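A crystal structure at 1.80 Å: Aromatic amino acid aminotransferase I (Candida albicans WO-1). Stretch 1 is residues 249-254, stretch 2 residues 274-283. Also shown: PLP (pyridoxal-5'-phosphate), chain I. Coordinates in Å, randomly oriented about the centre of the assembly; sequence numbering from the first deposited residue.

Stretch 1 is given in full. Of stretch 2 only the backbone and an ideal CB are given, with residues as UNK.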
# COMPACT_ATOMS: atom_id res chain seq x y z
N TYR B 249 -11.69 9.38 12.55
CA TYR B 249 -11.87 10.03 13.87
C TYR B 249 -13.19 9.60 14.51
O TYR B 249 -13.56 10.18 15.53
CB TYR B 249 -11.83 11.56 13.73
CG TYR B 249 -10.65 12.13 12.99
CD1 TYR B 249 -9.36 12.02 13.48
CD2 TYR B 249 -10.82 12.81 11.80
CE1 TYR B 249 -8.28 12.57 12.81
CE2 TYR B 249 -9.76 13.38 11.13
CZ TYR B 249 -8.48 13.26 11.63
OH TYR B 249 -7.40 13.81 11.00
N TYR B 250 -13.90 8.61 13.95
CA TYR B 250 -15.23 8.20 14.45
C TYR B 250 -15.17 7.89 15.95
O TYR B 250 -16.09 8.24 16.65
CB TYR B 250 -15.76 6.97 13.72
CG TYR B 250 -17.19 6.65 14.08
CD1 TYR B 250 -18.25 7.37 13.54
CD2 TYR B 250 -17.49 5.62 14.96
CE1 TYR B 250 -19.56 7.08 13.84
CE2 TYR B 250 -18.80 5.32 15.28
CZ TYR B 250 -19.83 6.06 14.74
OH TYR B 250 -21.10 5.77 15.05
N PHE B 251 -14.10 7.30 16.45
CA PHE B 251 -14.05 6.86 17.87
C PHE B 251 -13.34 7.94 18.69
O PHE B 251 -12.99 7.67 19.85
CB PHE B 251 -13.48 5.44 17.95
CG PHE B 251 -14.50 4.40 17.55
CD1 PHE B 251 -15.72 4.33 18.21
CD2 PHE B 251 -14.29 3.58 16.46
CE1 PHE B 251 -16.69 3.43 17.81
CE2 PHE B 251 -15.28 2.68 16.05
CZ PHE B 251 -16.47 2.60 16.74
N LEU B 252 -13.17 9.16 18.14
CA LEU B 252 -12.75 10.33 18.95
C LEU B 252 -14.00 11.15 19.26
O LEU B 252 -13.85 12.32 19.67
CB LEU B 252 -11.71 11.16 18.20
CG LEU B 252 -10.47 10.38 17.73
CD1 LEU B 252 -9.41 11.32 17.21
CD2 LEU B 252 -9.90 9.52 18.84
N GLN B 253 -15.20 10.57 19.14
CA GLN B 253 -16.41 11.18 19.73
C GLN B 253 -16.20 11.39 21.24
O GLN B 253 -15.48 10.59 21.90
CB GLN B 253 -17.66 10.40 19.39
CG GLN B 253 -18.04 10.58 17.93
CD GLN B 253 -19.19 9.71 17.52
OE1 GLN B 253 -20.33 9.93 17.90
NE2 GLN B 253 -18.89 8.63 16.80
N MET B 254 -16.81 12.45 21.77
CA MET B 254 -16.60 12.89 23.16
C MET B 254 -17.95 13.19 23.79
O MET B 254 -18.94 13.38 23.06
CB MET B 254 -15.72 14.14 23.21
CG MET B 254 -14.30 13.88 22.77
SD MET B 254 -13.32 15.38 22.53
CE MET B 254 -14.25 16.07 21.16
N UNK B 274 -24.49 2.29 27.04
CA UNK B 274 -24.55 3.77 27.00
C UNK B 274 -23.58 4.24 25.92
O UNK B 274 -23.93 5.14 25.15
CB UNK B 274 -24.20 4.39 28.36
N UNK B 275 -22.41 3.62 25.85
CA UNK B 275 -21.38 4.02 24.85
C UNK B 275 -21.96 3.90 23.44
O UNK B 275 -21.94 4.91 22.71
CB UNK B 275 -20.12 3.16 24.98
N UNK B 276 -22.45 2.72 23.07
CA UNK B 276 -22.94 2.43 21.71
C UNK B 276 -24.15 3.33 21.40
O UNK B 276 -24.32 3.72 20.22
CB UNK B 276 -23.32 0.95 21.57
N UNK B 277 -24.98 3.64 22.40
CA UNK B 277 -26.18 4.50 22.19
C UNK B 277 -25.76 5.95 21.97
O UNK B 277 -26.55 6.68 21.35
CB UNK B 277 -27.13 4.41 23.38
N UNK B 278 -24.62 6.37 22.51
CA UNK B 278 -24.16 7.77 22.46
C UNK B 278 -23.57 8.12 21.08
O UNK B 278 -23.50 9.32 20.78
CB UNK B 278 -23.12 8.02 23.55
N UNK B 279 -23.09 7.12 20.32
CA UNK B 279 -22.34 7.34 19.07
C UNK B 279 -23.29 7.90 18.01
O UNK B 279 -24.44 7.48 17.94
CB UNK B 279 -21.69 6.04 18.58
N UNK B 280 -22.86 8.92 17.26
CA UNK B 280 -23.71 9.50 16.19
C UNK B 280 -23.92 8.42 15.14
O UNK B 280 -22.98 7.72 14.79
CB UNK B 280 -23.08 10.75 15.57
N UNK B 281 -25.13 8.27 14.56
CA UNK B 281 -25.31 7.34 13.44
C UNK B 281 -24.35 7.65 12.27
O UNK B 281 -24.26 8.80 11.86
CB UNK B 281 -26.76 7.39 12.95
N UNK B 282 -23.69 6.61 11.76
CA UNK B 282 -22.88 6.67 10.52
C UNK B 282 -23.80 6.79 9.31
O UNK B 282 -25.01 6.45 9.40
CB UNK B 282 -21.99 5.43 10.38
N UNK B 283 -23.24 7.22 8.17
CA UNK B 283 -23.96 7.12 6.89
C UNK B 283 -24.20 5.63 6.57
O UNK B 283 -25.33 5.31 6.05
CB UNK B 283 -23.18 7.80 5.77
N1 PLP I . -8.41 10.81 6.13
C2 PLP I . -8.47 11.95 6.82
C2A PLP I . -9.61 12.88 6.57
C3 PLP I . -7.50 12.28 7.76
O3 PLP I . -7.58 13.49 8.39
C4 PLP I . -6.42 11.39 7.96
C4A PLP I . -5.37 11.73 8.92
C5 PLP I . -6.39 10.18 7.25
C6 PLP I . -7.39 9.96 6.33
C5A PLP I . -5.24 9.22 7.36
O4P PLP I . -5.71 7.86 7.52
P PLP I . -4.79 6.61 7.53
O1P PLP I . -5.78 5.53 7.88
O2P PLP I . -3.71 6.87 8.62
O3P PLP I . -4.17 6.48 6.14

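Position 274 is helical and lies out of reach of stretch 1, so the visible atoms hardly limit the choice. It is Glu274, whose carboxylate is hydrogen-bonded elsewhere in the structure.

Position 275 is also helical. Its CB points sideways, with nothing of stretch 1 within 5.5 Å. The ring of Phe251 lies farther off, so a long apolar or aromatic side chain could reach it where a short one could not. The residue is Phe275. With chi1 at t, its CZ comes to 4.1 Å from Phe251 CD1, an apolar contact.

Position 276 points away and position 277 is out of reach; both are helical and tolerant. They hold Leu276 and Lys277, neither in contact with stretch 1.

Position 278 points sideways into space that stretch 1 leaves empty, so many residues would fit. It is Ala278.

At position 279 the backbone has left the helix, with phi/psi of -69/136. The ideal CB is 3.6 Å from Tyr250 OH and 4.2 Å from Gln253 OE1, and the Phe251 ring lies beyond. A medium-sized apolar side chain suits this, Leu, Ile or Met among them. The residue is Leu279, rotamer m, t. Its CD1 lies at the edge of the Phe251 ring, 3.8 Å from Phe251 CE1, and 4.3 Å from Tyr250 CE2.

Position 280 is fixed chiefly by its backbone. Its N donates to Gln253 OE1 at 2.8 Å, nearly straight at 174°, and its O accepts from Tyr250 OH at 2.7 Å, near the plane of that ring. Proline would lack the N-H. Gln253 NE2 also donates to Tyr250 O at 2.8 Å, which helps hold the amide in place. The ideal CB is 3.7 Å from Gln253 OE1, and a compact side chain such as Val, Thr or Ala could sit here. The residue is Val280, chi1 p. Its CG1 packs 4.1 Å from Tyr250 CE1.

Position 281 points away, and its phi of -56° is compatible with proline, though not exclusive to it. It is Pro281.

Position 282 has its ideal CB 4.5 Å from Tyr250 CE1, and phi/psi of -72/162 would allow a small polar residue such as Ser or Thr. It is Ser282, an N-cap whose side chain caps a backbone N just past the stretch. Water 1 accepts from Ser282 N at 3.0 Å and donates weakly to Tyr250 OH at 3.5 Å.

Position 283, out of reach and unconstrained, is Phe283.

Stretch 2, residues 274-283: EFLKALVPSF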
# COMPACT_ATOMS: atom_id res chain seq x y z
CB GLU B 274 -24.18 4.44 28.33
CG GLU B 274 -25.28 4.37 29.37
CD GLU B 274 -25.07 5.22 30.62
OE1 GLU B 274 -24.01 5.85 30.76
OE2 GLU B 274 -25.99 5.25 31.44
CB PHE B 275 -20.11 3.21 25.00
CG PHE B 275 -19.09 3.44 23.92
CD1 PHE B 275 -18.43 4.65 23.83
CD2 PHE B 275 -18.80 2.44 22.99
CE1 PHE B 275 -17.44 4.83 22.86
CE2 PHE B 275 -17.82 2.63 22.03
CZ PHE B 275 -17.15 3.84 21.97
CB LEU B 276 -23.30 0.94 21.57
CG LEU B 276 -22.13 -0.05 21.58
CD1 LEU B 276 -22.67 -1.47 21.42
CD2 LEU B 276 -21.08 0.23 20.50
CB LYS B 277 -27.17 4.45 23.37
CG LYS B 277 -28.32 3.46 23.17
CD LYS B 277 -29.16 3.21 24.41
CE LYS B 277 -29.96 1.92 24.33
NZ LYS B 277 -29.18 0.77 24.86
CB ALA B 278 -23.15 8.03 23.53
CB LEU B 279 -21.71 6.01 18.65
CG LEU B 279 -20.65 5.47 19.61
CD1 LEU B 279 -20.14 4.12 19.16
CD2 LEU B 279 -19.50 6.44 19.79
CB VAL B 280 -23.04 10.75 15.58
CG1 VAL B 280 -21.70 10.40 14.96
CG2 VAL B 280 -23.93 11.41 14.55
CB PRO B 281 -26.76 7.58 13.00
CG PRO B 281 -27.07 8.93 13.58
CD PRO B 281 -26.39 8.92 14.93
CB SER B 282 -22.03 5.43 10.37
OG SER B 282 -22.90 4.29 10.28
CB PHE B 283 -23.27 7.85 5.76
CG PHE B 283 -23.44 9.33 5.82
CD1 PHE B 283 -24.62 9.92 5.41
CD2 PHE B 283 -22.41 10.13 6.32
CE1 PHE B 283 -24.77 11.30 5.46
CE2 PHE B 283 -22.54 11.50 6.35
CZ PHE B 283 -23.73 12.08 5.91
O HOH W 1 -23.71 4.13 13.40
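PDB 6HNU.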